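Local coordinates for DUF5624 domain-containing protein (PDB 4JX2) that is of unknown function but is probably secreted, being made with a signal sequence, and combines alpha helices with beta sheets, at the interface of chains A and B. Residues are numbered along the deposited sequence; one frame, centred on the assembly and turned at random. Chains: chain A/B, hypothetical protein.

Contact 1: the interface of chains A and B. Residues chain A 378-380; chain B 297, 329, 333.
A:Pro380 turns the CB-CG-CD edge of its ring toward three side chains of chain B, with CB shared between B:Arg329 and B:Tyr297. CB rests on the aliphatic stem of B:Arg329, 3.6 Å from its CG. CG lies at the edge of the B:Tyr297 ring, in the ring plane; the proline and the tyrosine cross at about a right angle, with CB of A:Pro380 3.8 Å from CD1 of B:Tyr297. CD sits over one face of the B:Arg333 guanidinium, offset toward its rim and 3.8 Å from CZ. The tyrosine is backed by its own chain, since CB of B:Arg329 lies over the centre of one ring face. B:Arg333 gets there with CG anti to its backbone N (chi1 -154°) and a bend at chi3. CG of its stem lies 3.4 Å from the carbonyl O of A:Ala378, and its NH2 makes a long, weak salt bridge of 3.5 Å to OE1 of A:Glu379. The carboxylate and guanidinium planes are 58° apart, well short of a flat paired arrangement. On the other branch, NH1 makes a weak bond to the phenol OH of B:Tyr297, 3.2 Å away, which may help steady the guanidinium. Water 1 joins the two backbones, 2.7 Å from A:Ala378 O and hydrogen-bonded also to B:Arg329 O. In the fold, the end of helix 366-378 and the loop residues that follow it lie against helix 315-339 of chain B, beside strand 296-298.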
ATOM      1  N   ALA A 378     -13.627   1.519  11.090  1.00 33.43           N
ATOM      2  CA  ALA A 378     -13.598   0.050  10.980  1.00 32.96           C
ATOM      3  C   ALA A 378     -12.489  -0.468  10.064  1.00 37.51           C
ATOM      4  O   ALA A 378     -11.877  -1.493  10.376  1.00 38.05           O
ATOM      5  CB  ALA A 378     -14.941  -0.473  10.473  1.00 33.54           C
ATOM      6  N   GLU A 379     -12.272   0.196   8.919  1.00 33.63           N
ATOM      7  CA  GLU A 379     -11.356  -0.271   7.890  1.00 33.94           C
ATOM      8  C   GLU A 379      -9.921   0.112   8.136  1.00 37.83           C
ATOM      9  O   GLU A 379      -9.645   1.307   8.300  1.00 38.22           O
ATOM     10  CB  GLU A 379     -11.797   0.214   6.503  1.00 35.51           C
ATOM     11  CG  GLU A 379     -13.088  -0.438   6.022  1.00 44.72           C
ATOM     12  CD  GLU A 379     -13.117  -1.953   6.067  1.00 58.81           C
ATOM     13  OE1 GLU A 379     -12.208  -2.585   5.484  1.00 60.24           O
ATOM     14  OE2 GLU A 379     -14.016  -2.506   6.739  1.00 59.65           O
ATOM     15  N   PRO A 380      -8.995  -0.901   8.083  1.00 33.53           N
ATOM     16  CA  PRO A 380      -7.559  -0.639   8.315  1.00 32.63           C
ATOM     17  C   PRO A 380      -6.900   0.239   7.241  1.00 36.96           C
ATOM     18  O   PRO A 380      -5.922   0.922   7.538  1.00 37.98           O
ATOM     19  CB  PRO A 380      -6.946  -2.043   8.296  1.00 34.98           C
ATOM     20  CG  PRO A 380      -7.892  -2.886   7.504  1.00 39.59           C
ATOM     21  CD  PRO A 380      -9.239  -2.346   7.877  1.00 35.40           C
TER
ATOM     22  N   TYR B 297      -3.345  -8.190   7.878  1.00 32.53           N
ATOM     23  CA  TYR B 297      -3.247  -6.727   7.750  1.00 30.63           C
ATOM     24  C   TYR B 297      -1.962  -6.330   7.026  1.00 33.39           C
ATOM     25  O   TYR B 297      -0.897  -6.851   7.330  1.00 33.96           O
ATOM     26  CB  TYR B 297      -3.333  -6.030   9.139  1.00 31.50           C
ATOM     27  CG  TYR B 297      -4.672  -6.205   9.831  1.00 32.94           C
ATOM     28  CD1 TYR B 297      -5.809  -5.530   9.380  1.00 35.19           C
ATOM     29  CD2 TYR B 297      -4.822  -7.092  10.891  1.00 32.98           C
ATOM     30  CE1 TYR B 297      -7.049  -5.718   9.984  1.00 34.46           C
ATOM     31  CE2 TYR B 297      -6.064  -7.301  11.493  1.00 33.39           C
ATOM     32  CZ  TYR B 297      -7.167  -6.589  11.055  1.00 42.93           C
ATOM     33  OH  TYR B 297      -8.398  -6.788  11.639  1.00 49.26           O
ATOM     34  N   ARG B 329      -5.654  -2.655  14.730  1.00 38.72           N
ATOM     35  CA  ARG B 329      -6.428  -2.803  13.487  1.00 38.54           C
ATOM     36  C   ARG B 329      -7.674  -3.703  13.734  1.00 43.06           C
ATOM     37  O   ARG B 329      -8.790  -3.349  13.359  1.00 43.21           O
ATOM     38  CB  ARG B 329      -5.545  -3.405  12.372  1.00 38.33           C
ATOM     39  CG  ARG B 329      -4.973  -2.453  11.337  1.00 44.18           C
ATOM     40  CD  ARG B 329      -3.716  -1.747  11.753  1.00 56.31           C
ATOM     41  NE  ARG B 329      -4.070  -0.467  12.358  1.00 72.82           N
ATOM     42  CZ  ARG B 329      -3.348   0.145  13.286  1.00 79.96           C
ATOM     43  NH1 ARG B 329      -2.213  -0.393  13.711  1.00 56.70           N
ATOM     44  NH2 ARG B 329      -3.752   1.299  13.793  1.00 67.41           N
ATOM     45  N   ARG B 333     -11.999  -2.426  14.035  1.00 36.96           N
ATOM     46  CA  ARG B 333     -13.000  -3.075  13.206  1.00 36.36           C
ATOM     47  C   ARG B 333     -14.181  -3.557  14.065  1.00 39.33           C
ATOM     48  O   ARG B 333     -15.330  -3.377  13.680  1.00 38.46           O
ATOM     49  CB  ARG B 333     -12.355  -4.241  12.445  1.00 38.27           C
ATOM     50  CG  ARG B 333     -13.035  -4.628  11.124  1.00 50.77           C
ATOM     51  CD  ARG B 333     -12.226  -5.708  10.409  1.00 58.72           C
ATOM     52  NE  ARG B 333     -11.985  -5.353   9.006  1.00 69.65           N
ATOM     53  CZ  ARG B 333     -10.903  -5.703   8.316  1.00 73.66           C
ATOM     54  NH1 ARG B 333      -9.948  -6.423   8.883  1.00 49.43           N
ATOM     55  NH2 ARG B 333     -10.767  -5.329   7.050  1.00 66.23           N
TER
HETATM   56  O   HOH W   1      -9.280  -1.750  11.206  1.00 35.32           O

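Contact 2: the interface of chains A and B. Residues chain A 115-116, 119, 144, 147-148, 151; chain B 36-37, 40, 56.
Water 2 ties A:Ala115 to B:Leu37, gripped by two backbone carbonyls: it lies 2.8 Å from A:Ala115 O and 2.9 Å from B:Leu37 O. Beside this bridge the side chain of B:Leu37 plugs a groove between helices of chain A, its CG anti to the backbone N (chi1 -179°). CD1 packs on helix 136-155, where it meets CD1 of A:Leu144 at 3.6 Å and CG1 of A:Ile148 at 3.7 Å. CD2 spans the groove: it touches CG2 of A:Val151 in that same helix, at 3.8 Å, and opposite it the CD1 tips of A:Ile116 (helix 110-117) and A:Ile119 (helix 119-131). A:Ala115 adds its CB against CG of the leucine. A:Leu144 is itself held from two directions: its CD1 also lies against CB of B:Asp40, while its CD2 meets CD1 of B:Ile56, 3.9 Å away, the two side chains crossing at about a right angle. At the rim A:Asp147 and B:Asp40 bring their carboxylates together with planes only 10° apart. Their oxygens are modelled too near for two charged acceptors, so either a shared proton or model error is possible, and the pairing is doubtful. B:Asn36 borders this acidic pair through its CB. The patch gives helix 32-39 of chain B an apolar seat on chain A and probably helps hold the two copies together.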
ATOM      1  N   ALA A 115      -8.420  16.868  20.014  1.00 36.31           N
ATOM      2  CA  ALA A 115      -8.710  16.503  21.396  1.00 36.23           C
ATOM      3  C   ALA A 115     -10.218  16.364  21.623  1.00 39.38           C
ATOM      4  O   ALA A 115     -10.650  15.414  22.269  1.00 37.96           O
ATOM      5  CB  ALA A 115      -8.116  17.541  22.360  1.00 37.31           C
ATOM      6  N   ILE A 116     -11.012  17.291  21.066  1.00 37.23           N
ATOM      7  CA  ILE A 116     -12.480  17.265  21.176  1.00 37.24           C
ATOM      8  C   ILE A 116     -13.067  16.103  20.309  1.00 40.54           C
ATOM      9  O   ILE A 116     -13.936  15.386  20.803  1.00 40.17           O
ATOM     10  CB  ILE A 116     -13.118  18.663  20.843  1.00 39.19           C
ATOM     11  CG1 ILE A 116     -12.615  19.758  21.822  1.00 38.65           C
ATOM     12  CG2 ILE A 116     -14.671  18.615  20.779  1.00 38.79           C
ATOM     13  CD1 ILE A 116     -12.941  19.560  23.370  1.00 40.02           C
ATOM     14  N   ILE A 119     -12.973  12.411  21.781  1.00 34.90           N
ATOM     15  CA  ILE A 119     -13.783  12.092  22.967  1.00 33.48           C
ATOM     16  C   ILE A 119     -14.694  10.883  22.648  1.00 35.70           C
ATOM     17  O   ILE A 119     -14.768   9.960  23.472  1.00 34.82           O
ATOM     18  CB  ILE A 119     -14.543  13.347  23.476  1.00 35.68           C
ATOM     19  CG1 ILE A 119     -13.536  14.292  24.174  1.00 35.71           C
ATOM     20  CG2 ILE A 119     -15.732  12.986  24.391  1.00 35.11           C
ATOM     21  CD1 ILE A 119     -14.061  15.714  24.494  1.00 50.01           C
ATOM     22  N   LEU A 144     -10.394  11.416  32.207  1.00 32.02           N
ATOM     23  CA  LEU A 144     -10.936  11.966  30.974  1.00 30.76           C
ATOM     24  C   LEU A 144     -11.955  13.077  31.308  1.00 38.50           C
ATOM     25  O   LEU A 144     -11.855  14.170  30.745  1.00 40.22           O
ATOM     26  CB  LEU A 144     -11.569  10.865  30.110  1.00 29.57           C
ATOM     27  CG  LEU A 144     -12.018  11.295  28.705  1.00 32.86           C
ATOM     28  CD1 LEU A 144     -10.858  11.847  27.884  1.00 32.27           C
ATOM     29  CD2 LEU A 144     -12.641  10.141  27.960  1.00 33.51           C
ATOM     30  N   ASP A 147     -10.161  16.191  32.729  1.00 36.10           N
ATOM     31  CA  ASP A 147      -9.469  16.930  31.672  1.00 36.48           C
ATOM     32  C   ASP A 147     -10.449  17.676  30.727  1.00 40.98           C
ATOM     33  O   ASP A 147     -10.098  18.755  30.235  1.00 40.84           O
ATOM     34  CB  ASP A 147      -8.493  15.999  30.913  1.00 37.79           C
ATOM     35  CG  ASP A 147      -7.297  15.536  31.765  1.00 47.44           C
ATOM     36  OD1 ASP A 147      -6.908  16.271  32.720  1.00 46.82           O
ATOM     37  OD2 ASP A 147      -6.726  14.474  31.456  1.00 53.21           O
ATOM     38  N   ILE A 148     -11.688  17.152  30.548  1.00 37.45           N
ATOM     39  CA  ILE A 148     -12.750  17.801  29.757  1.00 37.47           C
ATOM     40  C   ILE A 148     -13.275  19.047  30.510  1.00 42.78           C
ATOM     41  O   ILE A 148     -13.604  20.055  29.881  1.00 42.92           O
ATOM     42  CB  ILE A 148     -13.887  16.803  29.412  1.00 40.08           C
ATOM     43  CG1 ILE A 148     -13.435  15.854  28.299  1.00 39.02           C
ATOM     44  CG2 ILE A 148     -15.199  17.515  29.019  1.00 40.39           C
ATOM     45  CD1 ILE A 148     -14.111  14.581  28.293  1.00 39.85           C
ATOM     46  N   VAL A 151     -10.705  21.794  30.007  1.00 37.64           N
ATOM     47  CA  VAL A 151     -10.846  22.343  28.652  1.00 37.11           C
ATOM     48  C   VAL A 151     -12.039  23.280  28.572  1.00 42.46           C
ATOM     49  O   VAL A 151     -11.886  24.361  27.998  1.00 42.37           O
ATOM     50  CB  VAL A 151     -10.918  21.254  27.558  1.00 39.59           C
ATOM     51  CG1 VAL A 151     -11.458  21.819  26.233  1.00 37.63           C
ATOM     52  CG2 VAL A 151      -9.542  20.614  27.361  1.00 39.28           C
TER
ATOM     53  N   ASN B  36      -3.376  17.861  27.523  1.00 38.69           N
ATOM     54  CA  ASN B  36      -3.767  16.858  28.525  1.00 37.58           C
ATOM     55  C   ASN B  36      -4.917  16.003  27.991  1.00 42.58           C
ATOM     56  O   ASN B  36      -4.804  14.776  28.022  1.00 44.18           O
ATOM     57  CB  ASN B  36      -4.127  17.514  29.867  1.00 32.79           C
ATOM     58  CG  ASN B  36      -2.975  18.253  30.513  1.00 48.84           C
ATOM     59  OD1 ASN B  36      -1.829  18.190  30.063  1.00 42.05           O
ATOM     60  ND2 ASN B  36      -3.251  18.994  31.572  1.00 44.65           N
ATOM     61  N   LEU B  37      -5.954  16.641  27.400  1.00 37.00           N
ATOM     62  CA  LEU B  37      -7.082  15.936  26.820  1.00 35.24           C
ATOM     63  C   LEU B  37      -6.639  15.137  25.596  1.00 38.11           C
ATOM     64  O   LEU B  37      -7.048  13.987  25.460  1.00 38.67           O
ATOM     65  CB  LEU B  37      -8.230  16.906  26.483  1.00 35.96           C
ATOM     66  CG  LEU B  37      -9.514  16.292  25.869  1.00 39.57           C
ATOM     67  CD1 LEU B  37     -10.131  15.234  26.772  1.00 37.41           C
ATOM     68  CD2 LEU B  37     -10.519  17.371  25.531  1.00 43.36           C
ATOM     69  N   ASP B  40      -4.856  11.921  26.522  1.00 38.03           N
ATOM     70  CA  ASP B  40      -5.741  10.973  27.214  1.00 37.03           C
ATOM     71  C   ASP B  40      -6.137   9.810  26.299  1.00 43.11           C
ATOM     72  O   ASP B  40      -6.431   8.716  26.778  1.00 45.67           O
ATOM     73  CB  ASP B  40      -7.008  11.675  27.740  1.00 37.06           C
ATOM     74  CG  ASP B  40      -6.815  12.488  29.010  1.00 44.50           C
ATOM     75  OD1 ASP B  40      -5.873  12.183  29.784  1.00 44.71           O
ATOM     76  OD2 ASP B  40      -7.605  13.425  29.237  1.00 48.17           O
ATOM     77  N   ILE B  56      -5.868   5.863  26.920  1.00 35.60           N
ATOM     78  CA  ILE B  56      -6.994   4.957  26.697  1.00 35.10           C
ATOM     79  C   ILE B  56      -6.631   3.894  25.632  1.00 38.92           C
ATOM     80  O   ILE B  56      -6.914   2.717  25.874  1.00 40.82           O
ATOM     81  CB  ILE B  56      -8.288   5.769  26.418  1.00 36.63           C
ATOM     82  CG1 ILE B  56      -8.787   6.402  27.756  1.00 36.34           C
ATOM     83  CG2 ILE B  56      -9.379   4.913  25.792  1.00 36.00           C
ATOM     84  CD1 ILE B  56      -9.625   7.693  27.647  1.00 39.22           C
TER
HETATM   85  O   HOH W   2      -8.916  13.434  23.334  1.00 40.94           O

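Contact 1 and contact 2 have centres about 24 Å apart and share no residue or helix, so they are separate footholds of one two-fold interface, and each recurs with the chains exchanged. In contact 1 helix 315-339 and strand 296-298 of chain B meet the end of helix 366-378 of chain A; in contact 2 the N-terminal helices of chain B rest on a helical groove of chain A. One stretch is a mixed polar and apolar fit, the other mainly aliphatic packing round one leucine. Two separate patches may help limit rocking. The two-fold pairing is compatible with a dimer, but the structure alone does not show that it forms in the cell.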